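Local coordinates for carbohydrate-binding protein (Flavonifractor plautii, PDB 6N1B), which probably removes the acetyl group from the N-acetylgalactosamine of blood group A antigens, a step in converting A to O type blood, at residues V58-P63 and M123-E128; A71-N76 and N85-A90; A148-R153 and I193-S198; I154-V159 and R183-G188; D213-F218 and M240-D245. All coordinates share one frame; numbering follows the deposited sequence.

Overall arrangement
Five main antiparallel sheets, one closed by strands from both ends of the chain, form what fits a five-bladed beta-propeller, and the contacts sample three successive blades, counted here from the one holding strands 52-60, 67-75 and 87-91. Contact 2 pairs two strands of this first blade; contact 1, its centre about 17 Å away, packs that blade against the second, and Met123 touches contact 2. Contacts 3 and 4 share strand 148-155 of the second blade, centres about 18 Å apart, contact 4 falling within the excursion between the strands of contact 3. Contact 5, in the third blade, touches contact 3 (Ile196 on Arg241) and contact 1 (Phe218 on Asn126). Asp56, just before contact 1, is a calcium ligand.

Contact 1: V58-P63 and M123-E128; sequences VVLEEP and MVYNAE
Val58 and Leu60 face Met123 and Tyr125 across the seam between two adjacent blades of what fits a five-bladed beta-propeller. Strands 52-60 and 116-126 each begin the sheet of their blade, and their short segments run in similar directions, 28° apart, with axes 7.8 Å from each other. At that separation the two segments meet through apolar side chains and not through strand pairing. Val58 uses both branches. Its CG1, anti to the backbone N (chi1 175°), meets Tyr125 CB at 4.0 Å, while CG2 is directed at the other backbone and lies 3.2 Å from Met123 O. Further along the strand, Leu60 CD2 comes obliquely onto the root of the Tyr125 ring, 3.7 Å from Tyr125 CG, the two side chains crossing at about a right angle. A second shell surrounds these groups. Met132 of strand 131-140 touches Val58, Leu60 and Tyr125 alike, and Trp64 makes an edge-to-face stack with the tyrosine, whose hydroxyl is hydrogen-bonded to Asp130 OD1. One polar link between the blades is the hydrogen bond from Met123 N to OD2 of Asp56, a calcium ligand. Met123 is extended as far as SD and then bends (chi3 70°), which brings its CE back to 4.1 Å from Val58 CG2.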
# COMPACT_ATOMS: atom_id res chain seq x y z
N VAL A 58 4.04 1.54 8.50
CA VAL A 58 5.27 2.18 8.90
C VAL A 58 5.70 1.57 10.25
O VAL A 58 4.90 1.57 11.18
CB VAL A 58 5.10 3.70 9.04
CG1 VAL A 58 6.39 4.32 9.58
CG2 VAL A 58 4.68 4.38 7.72
N VAL A 59 6.90 1.01 10.25
CA VAL A 59 7.49 0.43 11.47
C VAL A 59 8.64 1.31 11.93
O VAL A 59 9.61 1.45 11.20
CB VAL A 59 7.97 -1.04 11.27
CG1 VAL A 59 8.42 -1.63 12.62
CG2 VAL A 59 6.85 -1.85 10.66
N LEU A 60 8.61 1.81 13.15
CA LEU A 60 9.63 2.70 13.68
C LEU A 60 10.40 2.02 14.82
O LEU A 60 9.86 1.20 15.51
CB LEU A 60 8.90 3.90 14.26
CG LEU A 60 8.04 4.67 13.35
CD1 LEU A 60 7.24 5.74 14.12
CD2 LEU A 60 8.77 5.32 12.16
N GLU A 61 11.62 2.56 15.01
CA GLU A 61 12.51 2.17 16.01
C GLU A 61 12.08 2.56 17.44
O GLU A 61 12.29 1.86 18.47
CB GLU A 61 13.95 2.84 15.61
CG GLU A 61 14.02 3.38 14.15
CD GLU A 61 13.17 4.68 13.93
OE1 GLU A 61 13.18 5.57 14.91
OE2 GLU A 61 12.55 4.79 12.82
N GLU A 62 11.45 3.69 17.47
CA GLU A 62 10.97 4.33 18.70
C GLU A 62 9.58 4.81 18.46
O GLU A 62 9.17 5.14 17.34
CB GLU A 62 11.88 5.51 19.00
CG GLU A 62 13.33 5.17 19.33
CD GLU A 62 14.22 6.39 19.30
OE1 GLU A 62 13.77 7.49 19.15
OE2 GLU A 62 15.40 6.12 19.44
N PRO A 63 8.74 4.79 19.50
CA PRO A 63 7.32 5.20 19.33
C PRO A 63 7.12 6.63 18.87
O PRO A 63 7.89 7.49 19.22
CB PRO A 63 6.68 4.91 20.66
CG PRO A 63 7.77 4.93 21.67
CD PRO A 63 9.05 4.50 20.93
N MET A 123 2.15 5.57 3.16
CA MET A 123 2.54 6.55 4.19
C MET A 123 4.02 6.39 4.50
O MET A 123 4.57 5.29 4.61
CB MET A 123 1.68 6.31 5.41
CG MET A 123 1.91 7.22 6.61
SD MET A 123 0.61 7.17 7.82
CE MET A 123 0.85 5.54 8.48
N VAL A 124 4.63 7.57 4.69
CA VAL A 124 6.05 7.71 5.04
C VAL A 124 6.23 8.47 6.34
O VAL A 124 5.55 9.46 6.54
CB VAL A 124 6.75 8.46 3.90
CG1 VAL A 124 8.28 8.49 4.07
CG2 VAL A 124 6.49 7.82 2.63
N TYR A 125 7.17 8.02 7.16
CA TYR A 125 7.66 8.83 8.28
C TYR A 125 8.74 9.78 7.82
O TYR A 125 9.71 9.37 7.18
CB TYR A 125 8.21 7.93 9.37
CG TYR A 125 8.78 8.70 10.54
CD1 TYR A 125 7.96 9.49 11.31
CD2 TYR A 125 10.11 8.69 10.81
CE1 TYR A 125 8.41 10.21 12.36
CE2 TYR A 125 10.64 9.41 11.91
CZ TYR A 125 9.81 10.20 12.67
OH TYR A 125 10.35 10.96 13.70
N ASN A 126 8.52 11.06 8.07
CA ASN A 126 9.46 12.13 7.74
C ASN A 126 10.23 12.47 9.07
O ASN A 126 9.67 13.08 9.94
CB ASN A 126 8.71 13.35 7.21
CG ASN A 126 9.65 14.42 6.72
OD1 ASN A 126 10.60 14.74 7.40
ND2 ASN A 126 9.29 15.08 5.59
N ALA A 127 11.44 11.99 9.13
CA ALA A 127 12.24 12.20 10.38
C ALA A 127 12.54 13.64 10.62
O ALA A 127 12.56 14.08 11.77
CB ALA A 127 13.52 11.34 10.29
N GLU A 128 12.86 14.40 9.58
CA GLU A 128 13.21 15.78 9.79
C GLU A 128 12.10 16.61 10.42
O GLU A 128 12.37 17.53 11.15
CB GLU A 128 13.63 16.37 8.38
CG GLU A 128 14.10 17.79 8.39
CD GLU A 128 15.58 17.81 8.70
OE1 GLU A 128 16.21 16.70 8.66
OE2 GLU A 128 16.07 18.93 8.91

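Contact 2: A71-N76 and N85-A90; sequences AVYTPN and NPSIVA
Ala71 and Val89 exchange a pair of backbone hydrogen bonds, Ala71 N to Val89 O at 2.9 Å and Val89 N to Ala71 O at 3.0 Å, both close to straight. Two residues along, Tyr73 and Ser87 do the same: Tyr73 N donates to Ser87 O at 3.0 Å and Ser87 N to Tyr73 O at 2.9 Å, with more bent angles of 144°. Between them Val72 and Ile88 form the non-hydrogen-bonded pair, and their outward polar groups are used on other neighbours, Val72 with the backbone of Asp56 in strand 52-60 and Ile88 N with Asn105 OD1. This is the beta hairpin of strands 67-75 and 87-91, the second and third strands of a three-stranded blade sheet, with 87-91 at its edge. Ser87 OG turns back along its own segment and donates to Asn85 O at 3.0 Å, while Asn85 OD1 is hydrogen-bonded to Tyr41 OH. On the same face as Ser87, the Tyr73 side chain starts between its backbone N and carbonyl carbon (chi1 62°), which lays the ring over Ser87; Ser87 CB sits 3.8 Å from the ring centroid in a CH-pi contact. The Tyr73 hydroxyl is hydrogen-bonded to Pro39 O, and Phe38 stacks edge-to-face on the ring. On the other face, Val72 CB packs against Ile88 CD1 at 3.8 Å.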
# COMPACT_ATOMS: atom_id res chain seq x y z
N ALA A 71 -0.40 2.46 10.43
CA ALA A 71 -0.82 1.97 9.15
C ALA A 71 -1.87 2.90 8.58
O ALA A 71 -2.77 3.37 9.27
CB ALA A 71 -1.33 0.52 9.21
N VAL A 72 -1.80 3.07 7.24
CA VAL A 72 -2.92 3.64 6.47
C VAL A 72 -3.51 2.52 5.61
O VAL A 72 -2.78 1.58 5.25
CB VAL A 72 -2.44 4.84 5.65
CG1 VAL A 72 -1.43 4.44 4.52
CG2 VAL A 72 -3.64 5.67 5.07
N TYR A 73 -4.79 2.58 5.34
CA TYR A 73 -5.43 1.54 4.58
C TYR A 73 -6.75 2.12 4.06
O TYR A 73 -7.15 3.25 4.38
CB TYR A 73 -5.72 0.29 5.47
CG TYR A 73 -6.65 0.55 6.63
CD1 TYR A 73 -6.22 1.26 7.76
CD2 TYR A 73 -7.95 0.19 6.59
CE1 TYR A 73 -7.07 1.57 8.76
CE2 TYR A 73 -8.85 0.51 7.64
CZ TYR A 73 -8.36 1.17 8.70
OH TYR A 73 -9.20 1.49 9.76
N THR A 74 -7.44 1.33 3.21
CA THR A 74 -8.80 1.78 2.73
C THR A 74 -9.77 0.63 2.90
O THR A 74 -9.53 -0.47 2.40
CB THR A 74 -8.75 2.12 1.26
OG1 THR A 74 -8.03 1.09 0.53
CG2 THR A 74 -8.08 3.43 1.00
N PRO A 75 -10.91 0.89 3.52
CA PRO A 75 -12.00 -0.01 3.35
C PRO A 75 -12.29 -0.25 1.92
O PRO A 75 -12.01 0.57 1.04
CB PRO A 75 -13.22 0.76 4.00
CG PRO A 75 -12.53 1.68 4.99
CD PRO A 75 -11.30 2.11 4.25
N ASN A 76 -12.92 -1.39 1.57
CA ASN A 76 -13.47 -1.58 0.22
C ASN A 76 -14.48 -2.70 0.23
O ASN A 76 -14.34 -3.64 1.01
CB ASN A 76 -12.39 -1.84 -0.83
CG ASN A 76 -12.81 -1.39 -2.22
OD1 ASN A 76 -13.66 -0.51 -2.37
ND2 ASN A 76 -12.18 -2.05 -3.26
N ASN A 85 -11.81 4.95 1.50
CA ASN A 85 -11.26 6.24 1.92
C ASN A 85 -10.19 6.05 2.93
O ASN A 85 -10.37 5.33 3.95
CB ASN A 85 -12.38 7.11 2.44
CG ASN A 85 -13.48 7.18 1.36
OD1 ASN A 85 -14.70 6.86 1.68
ND2 ASN A 85 -13.14 7.56 0.19
N PRO A 86 -9.01 6.66 2.70
CA PRO A 86 -7.86 6.52 3.64
C PRO A 86 -8.25 6.63 5.11
O PRO A 86 -8.92 7.57 5.51
CB PRO A 86 -6.91 7.63 3.20
CG PRO A 86 -7.18 7.74 1.75
CD PRO A 86 -8.67 7.45 1.56
N SER A 87 -7.79 5.64 5.86
CA SER A 87 -8.06 5.43 7.26
C SER A 87 -6.74 5.09 7.96
O SER A 87 -5.84 4.50 7.35
CB SER A 87 -9.09 4.30 7.40
OG SER A 87 -10.36 4.68 6.84
N ILE A 88 -6.67 5.44 9.26
CA ILE A 88 -5.43 5.24 10.04
C ILE A 88 -5.70 4.35 11.27
O ILE A 88 -6.74 4.54 11.98
CB ILE A 88 -4.91 6.60 10.52
CG1 ILE A 88 -4.47 7.47 9.35
CG2 ILE A 88 -3.83 6.53 11.62
CD1 ILE A 88 -3.14 7.04 8.73
N VAL A 89 -4.75 3.46 11.52
CA VAL A 89 -4.69 2.75 12.80
C VAL A 89 -3.22 2.77 13.27
O VAL A 89 -2.27 3.04 12.51
CB VAL A 89 -5.23 1.30 12.72
CG1 VAL A 89 -6.75 1.30 12.70
CG2 VAL A 89 -4.64 0.53 11.55
N ALA A 90 -3.01 2.40 14.54
CA ALA A 90 -1.74 2.26 15.17
C ALA A 90 -1.67 0.98 16.00
O ALA A 90 -2.76 0.42 16.31
CB ALA A 90 -1.35 3.48 16.03

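Contact 3: A148-R153 and I193-S198; sequences AEVRLR and ITAIAS
Segment 148-153, on strand 148-155, and strand 193-198 form an antiparallel pairing at the outer edge of the second blade, where 193-198 is the fourth and last strand of the sheet. Ala148 and Ser198 open the pairing with two nearly straight backbone bonds, and at the far end Ile193 N donates to Leu152 O at 2.9 Å, with a weak return bond from Leu152 N to Ile193 O. The middle is less regular. Val150 O accepts from two successive amides, Ala195 N at 2.8 Å and Ile196 N at 3.2 Å, so that Ala195 and Ile196 both stand against one residue: a classic beta bulge, which moves the register by one. Val150 N completes the site by donating to Ile196 O at 2.8 Å. The extra residue shifts the pairing so that Arg151 lies opposite Thr194, on the face that also carries Glu149. There Glu149 OE1 is gripped by two groups from opposite faces of its carboxylate plane: Thr194 OG1 donates across the strands at 2.7 Å, and Arg151 NE, two residues along the same strand, forms a salt bridge at 2.8 Å. Glu149 is extended beyond CG (chi2 -177°), and this carries OE1 past Thr194 CG2, 3.4 Å away. Glu149 CD lies at the edge of the Arg151 guanidinium, in its plane, though the carboxylate itself is tilted; the bridge probably restricts rotation of the guanidinium, with which Trp138 makes a cation-pi contact. On the opposite face, Val150 and Leu152 pack against Ile196 and Ile193, and Ile196 also touches Met204.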
# COMPACT_ATOMS: atom_id res chain seq x y z
N ALA A 148 -7.14 12.34 -12.52
CA ALA A 148 -6.85 11.86 -11.17
C ALA A 148 -5.78 12.70 -10.52
O ALA A 148 -5.10 13.55 -11.18
CB ALA A 148 -6.39 10.41 -11.20
N GLU A 149 -5.58 12.47 -9.23
CA GLU A 149 -4.57 13.16 -8.48
C GLU A 149 -3.95 12.18 -7.45
O GLU A 149 -4.61 11.27 -6.96
CB GLU A 149 -5.13 14.34 -7.67
CG GLU A 149 -5.65 15.48 -8.53
CD GLU A 149 -6.14 16.68 -7.76
OE1 GLU A 149 -6.08 16.70 -6.50
OE2 GLU A 149 -6.56 17.65 -8.39
N VAL A 150 -2.68 12.41 -7.14
CA VAL A 150 -2.08 11.92 -5.87
C VAL A 150 -2.19 13.01 -4.86
O VAL A 150 -1.74 14.13 -5.14
CB VAL A 150 -0.62 11.40 -6.07
CG1 VAL A 150 -0.03 11.03 -4.73
CG2 VAL A 150 -0.58 10.25 -7.05
N ARG A 151 -2.86 12.74 -3.75
CA ARG A 151 -3.12 13.70 -2.66
C ARG A 151 -2.37 13.26 -1.41
O ARG A 151 -1.90 12.14 -1.30
CB ARG A 151 -4.61 13.78 -2.44
CG ARG A 151 -5.35 14.36 -3.63
CD ARG A 151 -6.89 14.40 -3.48
NE ARG A 151 -7.46 15.11 -4.60
CZ ARG A 151 -8.75 15.51 -4.68
NH1 ARG A 151 -9.63 15.02 -3.84
NH2 ARG A 151 -9.07 16.43 -5.57
N LEU A 152 -2.28 14.21 -0.49
CA LEU A 152 -1.40 14.10 0.69
C LEU A 152 -2.03 14.79 1.89
O LEU A 152 -2.53 15.96 1.78
CB LEU A 152 -0.09 14.75 0.37
CG LEU A 152 0.92 15.00 1.48
CD1 LEU A 152 1.39 13.71 2.16
CD2 LEU A 152 2.10 15.80 0.96
N ARG A 153 -2.03 14.06 3.00
CA ARG A 153 -2.34 14.69 4.33
C ARG A 153 -1.19 14.31 5.25
O ARG A 153 -0.69 13.19 5.24
CB ARG A 153 -3.66 14.12 4.92
CG ARG A 153 -4.92 14.74 4.25
CD ARG A 153 -6.20 14.07 4.76
NE ARG A 153 -7.39 14.67 4.16
CZ ARG A 153 -8.15 15.63 4.68
NH1 ARG A 153 -7.90 16.13 5.87
NH2 ARG A 153 -9.21 16.09 3.99
N ILE A 193 -3.21 18.33 0.29
CA ILE A 193 -2.31 18.82 -0.75
C ILE A 193 -2.47 17.95 -1.97
O ILE A 193 -2.42 16.74 -1.84
CB ILE A 193 -0.87 18.90 -0.22
CG1 ILE A 193 -0.70 19.88 0.93
CG2 ILE A 193 0.16 19.16 -1.33
CD1 ILE A 193 0.57 19.81 1.71
N THR A 194 -2.55 18.60 -3.16
CA THR A 194 -2.44 17.88 -4.42
C THR A 194 -0.96 17.74 -4.74
O THR A 194 -0.29 18.76 -5.01
CB THR A 194 -3.23 18.53 -5.54
OG1 THR A 194 -4.59 18.60 -5.23
CG2 THR A 194 -2.93 17.84 -6.85
N ALA A 195 -0.40 16.55 -4.64
CA ALA A 195 1.01 16.26 -4.97
C ALA A 195 1.21 16.19 -6.45
O ALA A 195 2.23 16.70 -6.95
CB ALA A 195 1.47 15.04 -4.25
N ILE A 196 0.34 15.49 -7.19
CA ILE A 196 0.45 15.26 -8.64
C ILE A 196 -0.92 15.27 -9.19
O ILE A 196 -1.84 14.70 -8.58
CB ILE A 196 1.19 13.92 -8.99
CG1 ILE A 196 2.46 13.73 -8.16
CG2 ILE A 196 1.52 13.84 -10.43
CD1 ILE A 196 3.00 12.36 -8.25
N ALA A 197 -1.09 15.85 -10.42
CA ALA A 197 -2.35 15.73 -11.14
C ALA A 197 -2.07 15.16 -12.52
O ALA A 197 -1.01 15.45 -13.14
CB ALA A 197 -3.08 17.03 -11.25
N SER A 198 -3.04 14.40 -13.06
CA SER A 198 -2.95 13.94 -14.46
C SER A 198 -4.29 14.03 -15.07
O SER A 198 -5.30 13.74 -14.48
CB SER A 198 -2.51 12.44 -14.49
OG SER A 198 -2.57 12.00 -15.85

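Contact 4: I154-V159 and R183-G188; sequences ISYDGV and RQVADG
Tyr156 has the backbone of Arg183 laid over its ring, while the side chain of the same arginine curls round to present its guanidinium to the ring's rim. Arg183 CA stands over the ring face, 3.8 Å from the centroid, in a CH-pi contact. Tyr156 directly follows strand 148-155 of the second propeller blade and begins a turn with two side-chain-to-backbone hydrogen bonds: Ser155 OG accepts from Gly158 N in an ST motif, and Asp157 OD1 accepts from Val159 N in an Asx turn. Across from it, 183-188 holds the short strand 185-186, which pairs with strand 163-164. The bend of Arg183 at chi3 (51°) turns the guanidinium toward the ring's rim, so that Tyr156 CD1 lies over one of its faces, 3.5 Å from Arg183 NH1. Ring and guanidinium planes are 65° apart, so the two do not stack parallel. The charged end is held further by the turn ahead of strand 131-140, NH1 bonding to Tyr129 O and NH2 to Asp130 O, and the Tyr156 hydroxyl is hydrogen-bonded to Trp174 NE1. Val185 CG1 packs on Tyr156 CD2 at 3.9 Å and also lies 3.4 Å from the carbonyl oxygen Ile154 O. Arg183 NH2 makes a weak bond of 3.4 Å to Tyr156 O, and Arg183 NE donates to a water at 3.0 Å that in turn reaches Tyr156 O weakly.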
# COMPACT_ATOMS: atom_id res chain seq x y z
N ILE A 154 -0.80 15.29 6.10
CA ILE A 154 0.33 15.14 7.03
C ILE A 154 -0.19 15.21 8.47
O ILE A 154 -1.21 15.91 8.75
CB ILE A 154 1.33 16.29 6.76
CG1 ILE A 154 1.97 16.13 5.38
CG2 ILE A 154 2.41 16.44 7.85
CD1 ILE A 154 2.67 17.34 4.82
N SER A 155 0.49 14.48 9.37
CA SER A 155 0.11 14.57 10.77
C SER A 155 1.37 14.67 11.64
O SER A 155 2.36 13.94 11.40
CB SER A 155 -0.68 13.33 11.20
OG SER A 155 -1.13 13.38 12.56
N TYR A 156 1.26 15.52 12.68
CA TYR A 156 2.20 15.60 13.74
C TYR A 156 1.87 14.74 14.99
O TYR A 156 2.81 14.33 15.72
CB TYR A 156 2.44 17.03 14.17
CG TYR A 156 2.93 17.97 13.13
CD1 TYR A 156 4.28 17.87 12.69
CD2 TYR A 156 2.19 18.95 12.56
CE1 TYR A 156 4.80 18.81 11.80
CE2 TYR A 156 2.70 19.92 11.66
CZ TYR A 156 4.03 19.84 11.29
OH TYR A 156 4.58 20.75 10.43
N ASP A 157 0.58 14.62 15.24
CA ASP A 157 0.10 14.04 16.50
C ASP A 157 -0.58 12.71 16.35
O ASP A 157 -0.92 12.08 17.35
CB ASP A 157 -0.86 15.03 17.25
CG ASP A 157 -2.16 15.29 16.53
OD1 ASP A 157 -2.42 14.71 15.47
OD2 ASP A 157 -2.92 16.15 17.06
N GLY A 158 -0.73 12.21 15.13
CA GLY A 158 -1.34 10.89 14.85
C GLY A 158 -2.85 10.90 14.81
O GLY A 158 -3.49 9.91 14.42
N VAL A 159 -3.43 12.04 15.23
CA VAL A 159 -4.87 12.20 15.38
C VAL A 159 -5.50 13.08 14.30
O VAL A 159 -6.57 12.80 13.73
CB VAL A 159 -5.19 12.78 16.85
CG1 VAL A 159 -6.64 13.12 17.00
CG2 VAL A 159 -4.70 11.84 17.90
N ARG A 183 3.35 22.73 15.45
CA ARG A 183 3.15 21.31 15.08
C ARG A 183 1.67 20.98 15.12
O ARG A 183 1.20 20.14 15.86
CB ARG A 183 3.93 20.36 15.97
CG ARG A 183 5.41 20.49 15.90
CD ARG A 183 6.19 19.48 16.81
NE ARG A 183 5.79 18.11 16.66
CZ ARG A 183 6.19 17.33 15.70
NH1 ARG A 183 7.11 17.80 14.82
NH2 ARG A 183 5.70 16.15 15.55
N GLN A 184 0.95 21.68 14.25
CA GLN A 184 -0.49 21.50 14.07
C GLN A 184 -0.83 21.53 12.58
O GLN A 184 -0.02 22.02 11.79
CB GLN A 184 -1.27 22.57 14.82
CG GLN A 184 -1.05 22.64 16.30
CD GLN A 184 -2.02 23.62 16.99
OE1 GLN A 184 -3.23 23.35 17.17
NE2 GLN A 184 -1.49 24.74 17.41
N VAL A 185 -1.98 21.00 12.26
CA VAL A 185 -2.52 20.96 10.90
C VAL A 185 -3.92 21.49 10.87
O VAL A 185 -4.64 21.38 11.86
CB VAL A 185 -2.45 19.53 10.28
CG1 VAL A 185 -1.04 18.95 10.29
CG2 VAL A 185 -3.41 18.55 10.92
N ALA A 186 -4.37 21.90 9.69
CA ALA A 186 -5.78 22.06 9.38
C ALA A 186 -6.23 20.69 8.85
O ALA A 186 -5.60 20.18 7.90
CB ALA A 186 -5.90 23.19 8.34
N ASP A 187 -7.30 20.16 9.43
CA ASP A 187 -7.72 18.85 9.05
C ASP A 187 -9.18 18.68 8.62
O ASP A 187 -9.75 17.62 8.83
CB ASP A 187 -7.42 17.81 10.16
CG ASP A 187 -8.39 17.89 11.34
OD1 ASP A 187 -8.93 19.00 11.60
OD2 ASP A 187 -8.54 16.85 12.07
N GLY A 188 -9.72 19.75 8.02
CA GLY A 188 -11.05 19.67 7.46
C GLY A 188 -11.13 18.87 6.20
O GLY A 188 -10.14 18.33 5.67
O HOH W 1 3.46 16.81 18.04

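Contact 5: D213-F218 and M240-D245; sequences DFRDVF and MRYSDD
Ser243 OG, on the residue that pairs with Phe218, is gripped by three groups: it accepts from Asp245 N at 3.2 Å, the mark of an ST turn, and from Gly246 N, and is also hydrogen-bonded to Thr248 O. The backbone of Ser243 joins the strands, Phe218 N donating to Ser243 O at 2.8 Å and Ser243 N to Phe218 O at 2.9 Å. This antiparallel bridge links strands 217-224 and 237-243, the middle pair of the third propeller blade, next to the turn where Asp216 and Val217 form a G1 beta bulge against Asp212. The Phe218 ring fits under the chain as it leaves the strand: Ser243 O and Asp244 O lie at its edge, in plane, and Asp245 O sits over one face. On the other side of the sheet, Val217 CG1 sits between the backbone N and the carbonyl carbon (chi1 65°), which puts CG2 anti to the N and 3.9 Å from Tyr242 CB. Arg215 NH1 donates to Tyr242 OH at 3.2 Å, the guanidinium almost perpendicular (89°) to the ring, while Arg215 NE forms a salt bridge with Asp212 OD2. Arg215 thus ties the turn before strand 217-224 to the neighbouring strand, and a water bridges the two turns, donating to Asp244 OD1 at 2.7 Å and weakly to Asp216 O. Ser243 O and Asp244 O, at the partly positive edge of Phe218, probably contribute a weak attraction.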
# COMPACT_ATOMS: atom_id res chain seq x y z
N ASP A 213 18.13 8.48 1.45
CA ASP A 213 19.05 9.23 2.29
C ASP A 213 20.48 9.29 1.74
O ASP A 213 21.32 9.89 2.41
CB ASP A 213 19.02 8.65 3.71
CG ASP A 213 19.54 9.58 4.79
OD1 ASP A 213 19.69 10.83 4.63
OD2 ASP A 213 19.76 8.96 5.85
N PHE A 214 20.75 8.64 0.60
CA PHE A 214 22.05 8.77 -0.05
C PHE A 214 22.04 10.05 -0.93
O PHE A 214 22.74 11.00 -0.63
CB PHE A 214 22.41 7.55 -0.87
CG PHE A 214 22.79 6.40 -0.01
CD1 PHE A 214 21.87 5.61 0.69
CD2 PHE A 214 24.09 5.94 -0.00
CE1 PHE A 214 22.27 4.59 1.49
CE2 PHE A 214 24.48 4.83 0.77
CZ PHE A 214 23.57 4.14 1.45
N ARG A 215 21.20 10.05 -1.95
CA ARG A 215 21.02 11.20 -2.85
C ARG A 215 20.28 12.35 -2.17
O ARG A 215 20.33 13.46 -2.68
CB ARG A 215 20.38 10.72 -4.15
CG ARG A 215 21.31 9.97 -5.12
CD ARG A 215 20.61 9.29 -6.20
NE ARG A 215 19.38 8.46 -5.90
CZ ARG A 215 18.52 8.15 -6.87
NH1 ARG A 215 18.90 8.37 -8.22
NH2 ARG A 215 17.70 7.25 -6.45
N ASP A 216 19.48 12.05 -1.11
CA ASP A 216 18.69 13.00 -0.38
C ASP A 216 17.58 13.56 -1.24
O ASP A 216 17.50 14.71 -1.66
CB ASP A 216 19.52 14.05 0.29
CG ASP A 216 20.30 13.47 1.44
OD1 ASP A 216 19.67 12.71 2.24
OD2 ASP A 216 21.52 13.67 1.59
N VAL A 217 16.64 12.62 -1.54
CA VAL A 217 15.51 12.92 -2.45
C VAL A 217 14.34 11.94 -2.07
O VAL A 217 14.66 10.77 -1.72
CB VAL A 217 15.96 12.77 -3.93
CG1 VAL A 217 16.35 11.35 -4.32
CG2 VAL A 217 14.96 13.38 -4.89
N PHE A 218 13.13 12.42 -2.16
CA PHE A 218 11.99 11.52 -2.11
C PHE A 218 11.76 10.90 -3.50
O PHE A 218 11.88 11.62 -4.53
CB PHE A 218 10.70 12.27 -1.65
CG PHE A 218 10.77 12.76 -0.23
CD1 PHE A 218 11.42 13.92 0.14
CD2 PHE A 218 10.17 12.00 0.78
CE1 PHE A 218 11.44 14.37 1.43
CE2 PHE A 218 10.20 12.47 2.10
CZ PHE A 218 10.84 13.64 2.40
N MET A 240 8.79 6.26 -12.10
CA MET A 240 9.24 6.94 -10.88
C MET A 240 9.31 8.43 -11.10
O MET A 240 9.47 8.91 -12.21
CB MET A 240 10.63 6.34 -10.45
CG MET A 240 11.75 6.84 -11.35
SD MET A 240 13.31 5.92 -11.17
CE MET A 240 13.60 6.18 -9.47
N ARG A 241 9.15 9.16 -9.99
CA ARG A 241 9.30 10.59 -9.92
C ARG A 241 10.14 10.95 -8.69
O ARG A 241 10.14 10.21 -7.69
CB ARG A 241 7.95 11.30 -9.79
CG ARG A 241 7.03 11.08 -10.96
CD ARG A 241 5.65 11.58 -10.60
NE ARG A 241 4.70 11.73 -11.75
CZ ARG A 241 4.03 10.80 -12.30
NH1 ARG A 241 4.08 9.55 -11.83
NH2 ARG A 241 3.21 10.99 -13.31
N TYR A 242 10.82 12.09 -8.77
CA TYR A 242 11.64 12.60 -7.73
C TYR A 242 11.07 13.89 -7.15
O TYR A 242 10.44 14.71 -7.84
CB TYR A 242 13.03 12.87 -8.27
CG TYR A 242 13.82 11.62 -8.71
CD1 TYR A 242 14.49 10.81 -7.84
CD2 TYR A 242 13.88 11.28 -10.06
CE1 TYR A 242 15.25 9.76 -8.21
CE2 TYR A 242 14.65 10.18 -10.49
CZ TYR A 242 15.33 9.41 -9.54
OH TYR A 242 16.14 8.36 -9.93
N SER A 243 11.38 14.15 -5.87
CA SER A 243 10.92 15.36 -5.20
C SER A 243 11.93 15.74 -4.08
O SER A 243 12.32 14.86 -3.31
CB SER A 243 9.56 15.19 -4.56
OG SER A 243 9.21 16.33 -3.78
N ASP A 244 12.26 17.00 -3.93
CA ASP A 244 13.06 17.42 -2.81
C ASP A 244 12.38 17.30 -1.45
O ASP A 244 13.04 17.24 -0.42
CB ASP A 244 13.65 18.81 -3.03
CG ASP A 244 14.84 18.76 -3.97
OD1 ASP A 244 15.74 17.89 -3.75
OD2 ASP A 244 14.89 19.58 -4.90
N ASP A 245 11.06 17.38 -1.42
CA ASP A 245 10.30 17.51 -0.18
C ASP A 245 9.15 16.54 -0.04
O ASP A 245 8.55 16.47 1.06
CB ASP A 245 9.80 18.97 -0.02
CG ASP A 245 8.89 19.44 -1.06
OD1 ASP A 245 8.57 18.74 -2.05
OD2 ASP A 245 8.49 20.64 -0.94
O HOH W 2 17.37 16.02 -4.69
O HOH W 3 15.79 16.98 -0.75